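Local coordinates for protein molybdopterin synthase catalytic subunit (Homo sapiens, PDB 5MPO) that catalyses the transfer of two sulfur atoms from thiocarboxylated MOCS2A to precursor Z, forming the dithiolene of molybdopterin within the molybdopterin synthase complex, at residues I22-E27 / H98-V103; E27-D32 / S106-I111; E75-K80 / K134-I139; D32-L37 / H93-H98. All coordinates share one frame; numbering follows the deposited sequence.

Contact 1 of 4, residues I22-E27 / H98-V103; sequences INFTAE and HRLGLV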
loop_
_atom_site.group_PDB
_atom_site.type_symbol
_atom_site.label_atom_id
_atom_site.label_comp_id
_atom_site.label_asym_id
_atom_site.label_seq_id
_atom_site.Cartn_x
_atom_site.Cartn_y
_atom_site.Cartn_z
ATOM N N ILE C 22 8.003 12.567 -9.787
ATOM C CA ILE C 22 6.829 13.338 -9.490
ATOM C C ILE C 22 6.231 13.838 -10.787
ATOM O O ILE C 22 6.901 14.515 -11.563
ATOM C CB ILE C 22 7.191 14.557 -8.635
ATOM C CG1 ILE C 22 7.881 14.080 -7.365
ATOM C CG2 ILE C 22 5.913 15.353 -8.291
ATOM C CD1 ILE C 22 8.420 15.161 -6.496
ATOM N N ASN C 23 4.955 13.560 -10.980
ATOM C CA ASN C 23 4.293 13.919 -12.170
ATOM C C ASN C 23 2.844 14.267 -11.969
ATOM O O ASN C 23 2.059 13.453 -11.461
ATOM C CB ASN C 23 4.381 12.768 -13.145
ATOM C CG ASN C 23 3.930 13.161 -14.530
ATOM O OD1 ASN C 23 3.718 14.313 -14.795
ATOM N ND2 ASN C 23 3.785 12.195 -15.403
ATOM N N PHE C 24 2.503 15.480 -12.397
ATOM C CA PHE C 24 1.118 15.900 -12.591
ATOM C C PHE C 24 0.750 15.866 -14.054
ATOM O O PHE C 24 1.541 16.277 -14.896
ATOM C CB PHE C 24 0.956 17.274 -12.014
ATOM C CG PHE C 24 1.056 17.287 -10.528
ATOM C CD1 PHE C 24 2.287 17.234 -9.913
ATOM C CD2 PHE C 24 -0.089 17.301 -9.742
ATOM C CE1 PHE C 24 2.392 17.250 -8.530
ATOM C CE2 PHE C 24 -0.012 17.317 -8.362
ATOM C CZ PHE C 24 1.230 17.273 -7.751
ATOM N N THR C 25 -0.426 15.342 -14.390
ATOM C CA THR C 25 -0.688 14.986 -15.795
ATOM C C THR C 25 -2.161 14.782 -16.065
ATOM O O THR C 25 -2.912 14.430 -15.159
ATOM C CB THR C 25 0.083 13.725 -16.151
ATOM O OG1 THR C 25 -0.200 13.354 -17.483
ATOM C CG2 THR C 25 -0.331 12.550 -15.267
ATOM N N ALA C 26 -2.590 15.062 -17.291
ATOM C CA ALA C 26 -3.988 14.830 -17.727
ATOM C C ALA C 26 -4.165 13.389 -18.237
ATOM O O ALA C 26 -5.238 12.873 -18.286
ATOM C CB ALA C 26 -4.396 15.839 -18.794
ATOM N N GLU C 27 -3.075 12.729 -18.531
ATOM C CA GLU C 27 -3.078 11.312 -18.856
ATOM C C GLU C 27 -3.708 10.359 -17.798
ATOM O O GLU C 27 -3.649 10.615 -16.608
ATOM C CB GLU C 27 -1.623 10.882 -19.075
ATOM C CG GLU C 27 -0.859 11.660 -20.145
ATOM C CD GLU C 27 -1.356 11.369 -21.546
ATOM O OE1 GLU C 27 -0.873 10.344 -22.093
ATOM O OE2 GLU C 27 -2.207 12.145 -22.084
ATOM N N HIS C 98 -0.132 12.328 -9.961
ATOM C CA HIS C 98 -1.484 12.847 -9.743
ATOM C C HIS C 98 -2.109 13.290 -11.052
ATOM O O HIS C 98 -1.487 13.968 -11.844
ATOM C CB HIS C 98 -1.459 13.964 -8.706
ATOM C CG HIS C 98 -2.774 14.203 -8.020
ATOM N ND1 HIS C 98 -3.959 14.408 -8.714
ATOM C CD2 HIS C 98 -3.087 14.318 -6.709
ATOM C CE1 HIS C 98 -4.935 14.652 -7.866
ATOM N NE2 HIS C 98 -4.439 14.589 -6.644
ATOM N N ARG C 99 -3.337 12.862 -11.296
ATOM C CA ARG C 99 -4.038 13.204 -12.530
ATOM C C ARG C 99 -4.837 14.461 -12.365
ATOM O O ARG C 99 -5.393 14.712 -11.300
ATOM C CB ARG C 99 -4.945 12.080 -12.955
ATOM C CG ARG C 99 -5.593 12.299 -14.305
ATOM C CD ARG C 99 -6.203 11.010 -14.751
ATOM N NE ARG C 99 -7.191 11.273 -15.765
ATOM C CZ ARG C 99 -8.075 10.391 -16.212
ATOM N NH1 ARG C 99 -8.103 9.142 -15.753
ATOM N NH2 ARG C 99 -8.946 10.763 -17.136
ATOM N N LEU C 100 -4.885 15.276 -13.414
ATOM C CA LEU C 100 -5.582 16.554 -13.322
ATOM C C LEU C 100 -6.714 16.651 -14.346
ATOM O O LEU C 100 -6.703 15.943 -15.320
ATOM C CB LEU C 100 -4.570 17.689 -13.470
ATOM C CG LEU C 100 -3.623 17.904 -12.293
ATOM C CD1 LEU C 100 -2.804 19.179 -12.456
ATOM C CD2 LEU C 100 -4.383 17.964 -10.968
ATOM N N GLY C 101 -7.678 17.550 -14.104
ATOM C CA GLY C 101 -8.907 17.601 -14.879
ATOM C C GLY C 101 -9.837 16.442 -14.524
ATOM O O GLY C 101 -9.967 16.106 -13.351
ATOM N N LEU C 102 -10.442 15.822 -15.534
ATOM C CA LEU C 102 -11.554 14.891 -15.351
ATOM C C LEU C 102 -11.164 13.449 -15.104
ATOM O O LEU C 102 -10.572 12.762 -15.963
ATOM C CB LEU C 102 -12.522 14.953 -16.551
ATOM C CG LEU C 102 -13.346 16.261 -16.550
ATOM C CD1 LEU C 102 -14.005 16.459 -17.908
ATOM C CD2 LEU C 102 -14.373 16.331 -15.414
ATOM N N VAL C 103 -11.541 12.969 -13.930
ATOM C CA VAL C 103 -11.220 11.591 -13.542
ATOM C C VAL C 103 -12.562 10.911 -13.382
ATOM O O VAL C 103 -13.255 11.122 -12.367
ATOM C CB VAL C 103 -10.391 11.519 -12.245
ATOM C CG1 VAL C 103 -9.955 10.089 -11.961
ATOM C CG2 VAL C 103 -9.189 12.438 -12.379
#

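Contact 2 of 4, residues E27-D32 / S106-I111; sequences EKLSVD and SEASII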
loop_
_atom_site.group_PDB
_atom_site.type_symbol
_atom_site.label_atom_id
_atom_site.label_comp_id
_atom_site.label_asym_id
_atom_site.label_seq_id
_atom_site.Cartn_x
_atom_site.Cartn_y
_atom_site.Cartn_z
ATOM N N GLU C 27 -3.075 12.729 -18.531
ATOM C CA GLU C 27 -3.078 11.312 -18.856
ATOM C C GLU C 27 -3.708 10.359 -17.798
ATOM O O GLU C 27 -3.649 10.615 -16.608
ATOM C CB GLU C 27 -1.623 10.882 -19.075
ATOM C CG GLU C 27 -0.859 11.660 -20.145
ATOM C CD GLU C 27 -1.356 11.369 -21.546
ATOM O OE1 GLU C 27 -0.873 10.344 -22.093
ATOM O OE2 GLU C 27 -2.207 12.145 -22.084
ATOM N N LYS C 28 -4.310 9.272 -18.260
ATOM C CA LYS C 28 -4.746 8.183 -17.416
ATOM C C LYS C 28 -3.483 7.552 -16.772
ATOM O O LYS C 28 -2.453 7.383 -17.423
ATOM C CB LYS C 28 -5.564 7.167 -18.230
ATOM N N LEU C 29 -3.559 7.263 -15.470
ATOM C CA LEU C 29 -2.424 6.757 -14.712
ATOM C C LEU C 29 -2.379 5.245 -14.790
ATOM O O LEU C 29 -3.410 4.586 -14.778
ATOM C CB LEU C 29 -2.535 7.189 -13.257
ATOM C CG LEU C 29 -2.696 8.676 -13.016
ATOM C CD1 LEU C 29 -2.672 8.922 -11.536
ATOM C CD2 LEU C 29 -1.581 9.428 -13.716
ATOM N N SER C 30 -1.177 4.698 -14.848
ATOM C CA SER C 30 -0.993 3.260 -14.932
ATOM C C SER C 30 -0.283 2.735 -13.657
ATOM O O SER C 30 0.849 3.141 -13.348
ATOM C CB SER C 30 -0.177 2.968 -16.190
ATOM O OG SER C 30 0.559 1.790 -16.043
ATOM N N VAL C 31 -0.917 1.806 -12.945
ATOM C CA VAL C 31 -0.323 1.235 -11.753
ATOM C C VAL C 31 0.943 0.503 -12.158
ATOM O O VAL C 31 1.949 0.586 -11.469
ATOM C CB VAL C 31 -1.254 0.250 -10.998
ATOM C CG1 VAL C 31 -0.613 -0.200 -9.699
ATOM C CG2 VAL C 31 -2.592 0.882 -10.645
ATOM N N ASP C 32 0.910 -0.184 -13.286
ATOM C CA ASP C 32 2.057 -0.950 -13.734
ATOM C C ASP C 32 3.227 -0.075 -14.096
ATOM O O ASP C 32 4.342 -0.341 -13.679
ATOM C CB ASP C 32 1.701 -1.840 -14.931
ATOM C CG ASP C 32 2.622 -3.044 -15.038
ATOM O OD1 ASP C 32 2.379 -4.063 -14.289
ATOM O OD2 ASP C 32 3.594 -2.911 -15.843
ATOM N N SER C 106 -14.063 5.007 -11.107
ATOM C CA SER C 106 -13.161 3.863 -11.147
ATOM C C SER C 106 -11.808 4.073 -11.805
ATOM O O SER C 106 -11.033 3.139 -11.867
ATOM C CB SER C 106 -13.861 2.626 -11.718
ATOM O OG SER C 106 -14.794 2.193 -10.746
ATOM N N GLU C 107 -11.492 5.274 -12.273
ATOM C CA GLU C 107 -10.141 5.552 -12.791
ATOM C C GLU C 107 -9.398 6.304 -11.719
ATOM O O GLU C 107 -10.005 6.912 -10.803
ATOM C CB GLU C 107 -10.197 6.321 -14.092
ATOM C CG GLU C 107 -10.882 5.536 -15.204
ATOM C CD GLU C 107 -10.932 6.304 -16.512
ATOM O OE1 GLU C 107 -10.253 7.335 -16.688
ATOM O OE2 GLU C 107 -11.704 5.903 -17.374
ATOM N N ALA C 108 -8.081 6.206 -11.796
ATOM C CA ALA C 108 -7.211 6.674 -10.724
ATOM C C ALA C 108 -6.951 8.144 -10.833
ATOM O O ALA C 108 -6.566 8.618 -11.907
ATOM C CB ALA C 108 -5.872 5.902 -10.752
ATOM N N SER C 109 -7.126 8.852 -9.721
ATOM C CA SER C 109 -6.669 10.250 -9.575
ATOM C C SER C 109 -5.212 10.411 -9.026
ATOM O O SER C 109 -4.581 11.455 -9.211
ATOM C CB SER C 109 -7.620 11.008 -8.649
ATOM O OG SER C 109 -7.584 10.532 -7.315
ATOM N N ILE C 110 -4.731 9.414 -8.297
ATOM C CA ILE C 110 -3.433 9.473 -7.638
ATOM C C ILE C 110 -2.867 8.062 -7.553
ATOM O O ILE C 110 -3.609 7.102 -7.362
ATOM C CB ILE C 110 -3.480 10.174 -6.230
ATOM C CG1 ILE C 110 -2.115 10.156 -5.592
ATOM C CG2 ILE C 110 -4.423 9.514 -5.272
ATOM C CD1 ILE C 110 -1.824 11.288 -4.650
ATOM N N ILE C 111 -1.557 7.945 -7.713
ATOM C CA ILE C 111 -0.887 6.694 -7.455
ATOM C C ILE C 111 0.387 7.145 -6.824
ATOM O O ILE C 111 1.138 7.958 -7.388
ATOM C CB ILE C 111 -0.608 5.874 -8.731
ATOM C CG1 ILE C 111 -1.888 5.401 -9.402
ATOM C CG2 ILE C 111 0.231 4.637 -8.476
ATOM C CD1 ILE C 111 -1.602 4.758 -10.758
#

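Contact 3 of 4, residues E75-K80 / K134-I139; sequences ENEVRK and KAKVPI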
loop_
_atom_site.group_PDB
_atom_site.type_symbol
_atom_site.label_atom_id
_atom_site.label_comp_id
_atom_site.label_asym_id
_atom_site.label_seq_id
_atom_site.Cartn_x
_atom_site.Cartn_y
_atom_site.Cartn_z
ATOM N N GLU C 75 3.970 20.576 -7.074
ATOM C CA GLU C 75 5.228 19.875 -7.294
ATOM C C GLU C 75 6.251 20.068 -6.181
ATOM O O GLU C 75 6.784 19.087 -5.626
ATOM C CB GLU C 75 5.838 20.259 -8.601
ATOM C CG GLU C 75 6.621 19.113 -9.208
ATOM C CD GLU C 75 6.687 19.220 -10.709
ATOM O OE1 GLU C 75 7.710 18.743 -11.268
ATOM O OE2 GLU C 75 5.710 19.781 -11.294
ATOM N N ASN C 76 6.499 21.322 -5.826
ATOM C CA ASN C 76 7.471 21.594 -4.792
ATOM C C ASN C 76 7.032 20.930 -3.471
ATOM O O ASN C 76 7.903 20.406 -2.713
ATOM C CB ASN C 76 7.694 23.084 -4.592
ATOM C CG ASN C 76 8.980 23.381 -3.816
ATOM O OD1 ASN C 76 10.053 22.894 -4.185
ATOM N ND2 ASN C 76 8.885 24.185 -2.737
ATOM N N GLU C 77 5.719 20.921 -3.219
ATOM C CA GLU C 77 5.208 20.483 -1.921
ATOM C C GLU C 77 5.336 18.976 -1.825
ATOM O O GLU C 77 5.730 18.450 -0.802
ATOM C CB GLU C 77 3.770 20.922 -1.633
ATOM C CG GLU C 77 3.605 22.361 -1.169
ATOM C CD GLU C 77 4.274 22.755 0.121
ATOM O OE1 GLU C 77 3.961 22.199 1.193
ATOM O OE2 GLU C 77 5.064 23.728 0.083
ATOM N N VAL C 78 5.107 18.303 -2.925
ATOM C CA VAL C 78 5.427 16.899 -3.010
ATOM C C VAL C 78 6.952 16.635 -2.871
ATOM O O VAL C 78 7.321 15.696 -2.177
ATOM C CB VAL C 78 4.877 16.286 -4.282
ATOM C CG1 VAL C 78 5.307 14.814 -4.416
ATOM C CG2 VAL C 78 3.343 16.398 -4.309
ATOM N N ARG C 79 7.820 17.475 -3.430
ATOM C CA ARG C 79 9.252 17.304 -3.211
ATOM C C ARG C 79 9.570 17.403 -1.735
ATOM O O ARG C 79 10.481 16.756 -1.259
ATOM C CB ARG C 79 10.139 18.310 -4.019
ATOM C CG ARG C 79 10.163 18.021 -5.530
ATOM C CD ARG C 79 11.132 18.849 -6.395
ATOM N NE ARG C 79 10.820 20.291 -6.315
ATOM C CZ ARG C 79 10.156 21.034 -7.225
ATOM N NH1 ARG C 79 9.714 20.523 -8.379
ATOM N NH2 ARG C 79 9.919 22.325 -6.969
ATOM N N LYS C 80 8.886 18.273 -1.018
ATOM C CA LYS C 80 9.109 18.351 0.399
ATOM C C LYS C 80 8.654 17.063 1.112
ATOM O O LYS C 80 9.323 16.556 2.020
ATOM C CB LYS C 80 8.362 19.519 1.019
ATOM C CG LYS C 80 9.086 20.832 0.876
ATOM C CD LYS C 80 8.199 21.879 1.467
ATOM C CE LYS C 80 8.534 23.230 0.872
ATOM N NZ LYS C 80 7.414 24.149 1.270
ATOM N N LYS C 134 -2.866 15.186 1.216
ATOM C CA LYS C 134 -4.256 15.641 1.354
ATOM C C LYS C 134 -4.318 16.831 2.264
ATOM O O LYS C 134 -5.222 17.615 2.158
ATOM C CB LYS C 134 -5.178 14.533 1.856
ATOM C CG LYS C 134 -5.452 13.484 0.767
ATOM C CD LYS C 134 -6.358 12.339 1.247
ATOM C CE LYS C 134 -7.744 12.322 0.613
ATOM N NZ LYS C 134 -7.672 12.144 -0.868
ATOM N N ALA C 135 -3.341 16.968 3.152
ATOM C CA ALA C 135 -3.286 18.055 4.106
ATOM C C ALA C 135 -2.543 19.338 3.603
ATOM O O ALA C 135 -2.787 20.412 4.071
ATOM C CB ALA C 135 -2.571 17.538 5.347
ATOM N N LYS C 136 -1.594 19.189 2.701
ATOM C CA LYS C 136 -0.624 20.216 2.423
ATOM C C LYS C 136 -0.492 20.625 0.975
ATOM O O LYS C 136 -0.074 21.717 0.729
ATOM C CB LYS C 136 0.743 19.722 2.894
ATOM C CG LYS C 136 1.374 20.526 4.019
ATOM C CD LYS C 136 0.560 20.568 5.310
ATOM C CE LYS C 136 1.200 21.627 6.173
ATOM N NZ LYS C 136 0.447 21.808 7.425
ATOM N N VAL C 137 -0.843 19.764 0.022
ATOM C CA VAL C 137 -0.566 20.013 -1.367
ATOM C C VAL C 137 -1.749 20.737 -2.038
ATOM O O VAL C 137 -2.862 20.228 -1.984
ATOM C CB VAL C 137 -0.157 18.708 -2.064
ATOM C CG1 VAL C 137 0.203 18.895 -3.537
ATOM C CG2 VAL C 137 1.097 18.149 -1.351
ATOM N N PRO C 138 -1.498 21.930 -2.683
ATOM C CA PRO C 138 -2.538 22.784 -3.283
ATOM C C PRO C 138 -3.178 22.166 -4.511
ATOM O O PRO C 138 -2.768 22.431 -5.636
ATOM C CB PRO C 138 -1.783 24.065 -3.607
ATOM C CG PRO C 138 -0.434 23.621 -3.890
ATOM C CD PRO C 138 -0.178 22.530 -2.895
ATOM N N ILE C 139 -4.112 21.250 -4.236
ATOM C CA ILE C 139 -4.899 20.517 -5.216
ATOM C C ILE C 139 -6.332 20.540 -4.677
ATOM O O ILE C 139 -6.524 20.694 -3.458
ATOM C CB ILE C 139 -4.459 19.059 -5.333
ATOM C CG1 ILE C 139 -2.995 18.932 -5.717
ATOM C CG2 ILE C 139 -5.257 18.307 -6.390
ATOM C CD1 ILE C 139 -2.405 17.618 -5.264
#

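Contact 4 of 4, residues D32-L37 / H93-H98; sequences DEVSQL and HIAVFH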
loop_
_atom_site.group_PDB
_atom_site.type_symbol
_atom_site.label_atom_id
_atom_site.label_comp_id
_atom_site.label_asym_id
_atom_site.label_seq_id
_atom_site.Cartn_x
_atom_site.Cartn_y
_atom_site.Cartn_z
ATOM N N ASP C 32 0.910 -0.184 -13.286
ATOM C CA ASP C 32 2.057 -0.950 -13.734
ATOM C C ASP C 32 3.227 -0.075 -14.096
ATOM O O ASP C 32 4.342 -0.341 -13.679
ATOM C CB ASP C 32 1.701 -1.840 -14.931
ATOM C CG ASP C 32 2.622 -3.044 -15.038
ATOM O OD1 ASP C 32 2.379 -4.063 -14.289
ATOM O OD2 ASP C 32 3.594 -2.911 -15.843
ATOM N N GLU C 33 2.962 0.965 -14.873
ATOM C CA GLU C 33 3.949 1.997 -15.180
ATOM C C GLU C 33 4.608 2.463 -13.885
ATOM O O GLU C 33 5.843 2.405 -13.776
ATOM C CB GLU C 33 3.274 3.174 -15.883
ATOM C CG GLU C 33 4.135 4.419 -16.172
ATOM C CD GLU C 33 3.368 5.776 -16.247
ATOM O OE1 GLU C 33 4.034 6.696 -16.762
ATOM O OE2 GLU C 33 2.167 5.973 -15.785
ATOM N N VAL C 34 3.788 2.886 -12.900
ATOM C CA VAL C 34 4.310 3.600 -11.724
ATOM C C VAL C 34 5.047 2.633 -10.808
ATOM O O VAL C 34 6.056 2.992 -10.222
ATOM C CB VAL C 34 3.194 4.281 -10.908
ATOM C CG1 VAL C 34 3.713 4.851 -9.583
ATOM C CG2 VAL C 34 2.545 5.361 -11.703
ATOM N N SER C 35 4.533 1.413 -10.686
ATOM C CA SER C 35 5.157 0.415 -9.863
ATOM C C SER C 35 6.534 0.107 -10.453
ATOM O O SER C 35 7.471 -0.050 -9.691
ATOM C CB SER C 35 4.251 -0.818 -9.666
ATOM O OG SER C 35 3.949 -1.395 -10.897
ATOM N N GLN C 36 6.682 0.130 -11.783
ATOM C CA GLN C 36 8.006 -0.107 -12.444
ATOM C C GLN C 36 9.010 0.994 -12.195
ATOM O O GLN C 36 10.204 0.766 -12.216
ATOM C CB GLN C 36 7.875 -0.326 -13.962
ATOM N N LEU C 37 8.540 2.200 -11.936
ATOM C CA LEU C 37 9.433 3.307 -11.739
ATOM C C LEU C 37 10.112 3.182 -10.408
ATOM O O LEU C 37 11.170 3.778 -10.218
ATOM C CB LEU C 37 8.691 4.623 -11.842
ATOM C CG LEU C 37 8.193 4.971 -13.256
ATOM C CD1 LEU C 37 7.223 6.136 -13.195
ATOM C CD2 LEU C 37 9.347 5.349 -14.194
ATOM N N HIS C 93 13.219 4.499 -3.746
ATOM C CA HIS C 93 12.496 5.308 -4.724
ATOM C C HIS C 93 11.031 5.675 -4.252
ATOM O O HIS C 93 10.321 4.864 -3.635
ATOM C CB HIS C 93 12.339 4.558 -6.076
ATOM C CG HIS C 93 13.611 4.022 -6.645
ATOM N ND1 HIS C 93 14.739 4.792 -6.824
ATOM C CD2 HIS C 93 13.921 2.784 -7.106
ATOM C CE1 HIS C 93 15.696 4.042 -7.336
ATOM N NE2 HIS C 93 15.214 2.822 -7.529
ATOM N N ILE C 94 10.589 6.871 -4.617
ATOM C CA ILE C 94 9.229 7.381 -4.354
ATOM C C ILE C 94 8.705 7.892 -5.726
ATOM O O ILE C 94 9.446 8.578 -6.509
ATOM C CB ILE C 94 9.311 8.533 -3.353
ATOM C CG1 ILE C 94 10.139 8.161 -2.115
ATOM C CG2 ILE C 94 7.959 9.083 -3.079
ATOM C CD1 ILE C 94 10.381 9.317 -1.159
ATOM N N ALA C 95 7.506 7.455 -6.081
ATOM C CA ALA C 95 6.845 7.930 -7.255
ATOM C C ALA C 95 5.528 8.495 -6.780
ATOM O O ALA C 95 4.870 7.865 -5.960
ATOM C CB ALA C 95 6.605 6.810 -8.220
ATOM N N VAL C 96 5.180 9.699 -7.241
ATOM C CA VAL C 96 3.866 10.321 -6.956
ATOM C C VAL C 96 3.262 10.875 -8.223
ATOM O O VAL C 96 3.790 11.813 -8.794
ATOM C CB VAL C 96 3.927 11.463 -5.957
ATOM C CG1 VAL C 96 2.518 12.058 -5.780
ATOM C CG2 VAL C 96 4.555 11.003 -4.632
ATOM N N PHE C 97 2.156 10.270 -8.647
ATOM C CA PHE C 97 1.532 10.598 -9.904
ATOM C C PHE C 97 0.163 11.080 -9.605
ATOM O O PHE C 97 -0.622 10.346 -9.003
ATOM C CB PHE C 97 1.489 9.389 -10.809
ATOM C CG PHE C 97 2.736 9.195 -11.591
ATOM C CD1 PHE C 97 3.913 8.936 -10.953
ATOM C CD2 PHE C 97 2.738 9.306 -12.953
ATOM C CE1 PHE C 97 5.105 8.773 -11.660
ATOM C CE2 PHE C 97 3.922 9.151 -13.683
ATOM C CZ PHE C 97 5.124 8.883 -13.030
ATOM N N HIS C 98 -0.132 12.328 -9.961
ATOM C CA HIS C 98 -1.484 12.847 -9.743
ATOM C C HIS C 98 -2.109 13.290 -11.052
ATOM O O HIS C 98 -1.487 13.968 -11.844
ATOM C CB HIS C 98 -1.459 13.964 -8.706
ATOM C CG HIS C 98 -2.774 14.203 -8.020
ATOM N ND1 HIS C 98 -3.959 14.408 -8.714
ATOM C CD2 HIS C 98 -3.087 14.318 -6.709
ATOM C CE1 HIS C 98 -4.935 14.652 -7.866
ATOM N NE2 HIS C 98 -4.439 14.589 -6.644
#

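Contact 1 of 4, residues I22-E27 / H98-V103
The F24 ring and the H98 imidazole rise from the same face of a parallel strand pair, their planes only 10° apart but slid so far that the rings barely overlap. Contact is made at the root of the histidine instead, with F24 CE2 3.7 Å from H98 CB. F24 CG is anti to its carbonyl carbon, H98 CG to its backbone N. The imidazole is held by the in-plane hydrogen bond from H98 ND1 to R99 O (3.0 Å), together with a bond from H98 NE2 to the backbone of a chain of another protein. On the face shared with T25, the extended R99 chain runs past the ST turn in which T25 OG1 accepts from E27 N, putting R99 CD 3.2 Å from E27 O; R99 NH1 forms a salt bridge with E107. An alanine in place of R99 would remove that link to E107 and would probably leave the turn at E27 less firmly joined to the strand end. Three backbone bonds set the register: H98 N to N23 O (2.9 Å, 160°), T25 N to H98 O (3.1 Å), and L100 N to T25 O (2.8 Å), the last from above the carbonyl plane. Strand 20-25 is an outermost strand of the mixed sheet within this chain, and 91-99 lies between it and 108-116; helix 73-88 packs on I22 and F24, while I139 touches F24 and H98.

Contact 2 of 4, residues E27-D32 / S106-I111
A classic beta bulge, S109 and I110 both facing G51, lies in the strand segment that meets the loop leading into helix 31-38. The chain turns a corner at S109, so A108 and I111 both direct their CB atoms at the loop while S109 and I110 turn theirs from it.

Apolar contacts between side chains carry the interface. L29 points at the strand with CG anti to its carbonyl carbon and beside its backbone N (chi1 -54°). Its CB meets two partners, I111 CD1 at 3.6 Å and A108 CB at 4.4 Å. V31, at the start of the helix, crosses I111 at about a right angle and offers CG2 to I111 CD1 at 4.0 Å.

Contacts of side chain with backbone complete the fit. L29 CD1 rides over the peptide at the corner, 3.9 Å from I110 N and equally far from S109 C.

Polar groups bond elsewhere. S30 occupies the N-cap position, its OG accepting from E33 N, and so caps the helix that starts at V31. S109 OG bonds to the backbone of a chain of another protein. Nearby, V31 packs on V31 of the second subunit, which places this helix start at the interface between the two copies.

I111 reaches the loop because CG1 stands beside its own backbone N (chi1 -66°) and the chain then extends, bringing the CD1 methyl to 3.7 Å from V31 N.

Contact 3 of 4, residues E75-K80 / K134-I139
The exit of helix 119-136 packs here against the flank of helix 73-88, as the chain turns from the helix into strand 139-145. V137, the first residue to leave helical geometry, has its CA nearest to E77 CA, 5.8 Å away, but contact is made by the side chains. V137 CG2 meets both E77 CB (3.9 Å) and V78 CG2, while V137 CG1 lies 4.1 Å from V78 CG2, the two valines crossing obliquely. E77 contributes mainly its aliphatic part, and its CG meets P138 CD at 4.2 Å with the side chains at about a right angle. A bend at chi2 (-62°) turns the E77 carboxylate along its own helix toward K80, whose NZ forms a salt bridge with E77 OE2 (2.7 Å), reached from above the carboxylate plane. This pairing probably offsets the glutamate's charge beside the apolar contact, and K80 NZ has a second acidic partner on a chain of another protein. That chain also lays an aromatic side chain on E77 and P138, and an aromatic group donates to K136 O. K134, predicted to bind substrate, bonds through NZ to the backbone of that chain, a placement consistent with the entry of a sulfur-carrier tail into the active site. P138 centres an inverse gamma turn with a weak bond from I139 N to V137 O (2.8 Å), a tight helix-to-strand connection.

Contact 4 of 4, residues D32-L37 / H93-H98
This is a helix-on-sheet contact: helix 31-38 lies on one face of the mixed sheet, roughly antiparallel to strand 91-99. Over the two segments the axes approach to 8.4 Å, at 154°. The F97 ring is the centre, and V34 splits its methyls between A95 and F97. V34 CG1, anti to the backbone N, sits 3.7 Å from A95 CB, where the small alanine probably allows the helix to come near the strand. V34 CG2 rests over one face of the F97 ring, 4.0 Å from the ring centroid and only 17° off the ring normal, a CH-pi contact. L37, one turn on, brings CD1 to 3.5 Å from F97 CZ, its side chain crossing that of F97 at about a right angle. E33 extends toward the ring, its OE1 3.9 Å from F97 CE2. An alanine in place of F97 would remove the ring under V34 CG2 and would probably loosen the packing of V34 and L37. F97 also packs on V21 of the edge strand, and V34 touches I111 and A113 of strand 108-116. I94 and V96 point to the other face, where helix 73-88 covers them. Helices on both faces of one sheet mark a layered alpha/beta arrangement, in which helix 31-38 belongs to the beta-alpha-beta crossover from strand 20-25 to strand 45-52.

Contacts 1, 2 and 4 cluster on the mixed sheet. The centres of contact 1 and contact 2 are about 8 Å apart, those of contact 2 and contact 4 about 10 Å. Strand 91-99 serves contacts 1 and 4, and helix 31-38 serves 2 and 4; H98, E27 and D32 are each shared by two contacts. Their first segments follow in order along the chain from I22 to L37, and their partners lie on 91-99 and the strands after it. Contact 3 has its centre about 14 Å from that of contact 1, and reaches contacts 1 and 4 through V78 and I139. Strand 91-99 thus probably links helix 31-38 indirectly to the region near predicted substrate-binding K134.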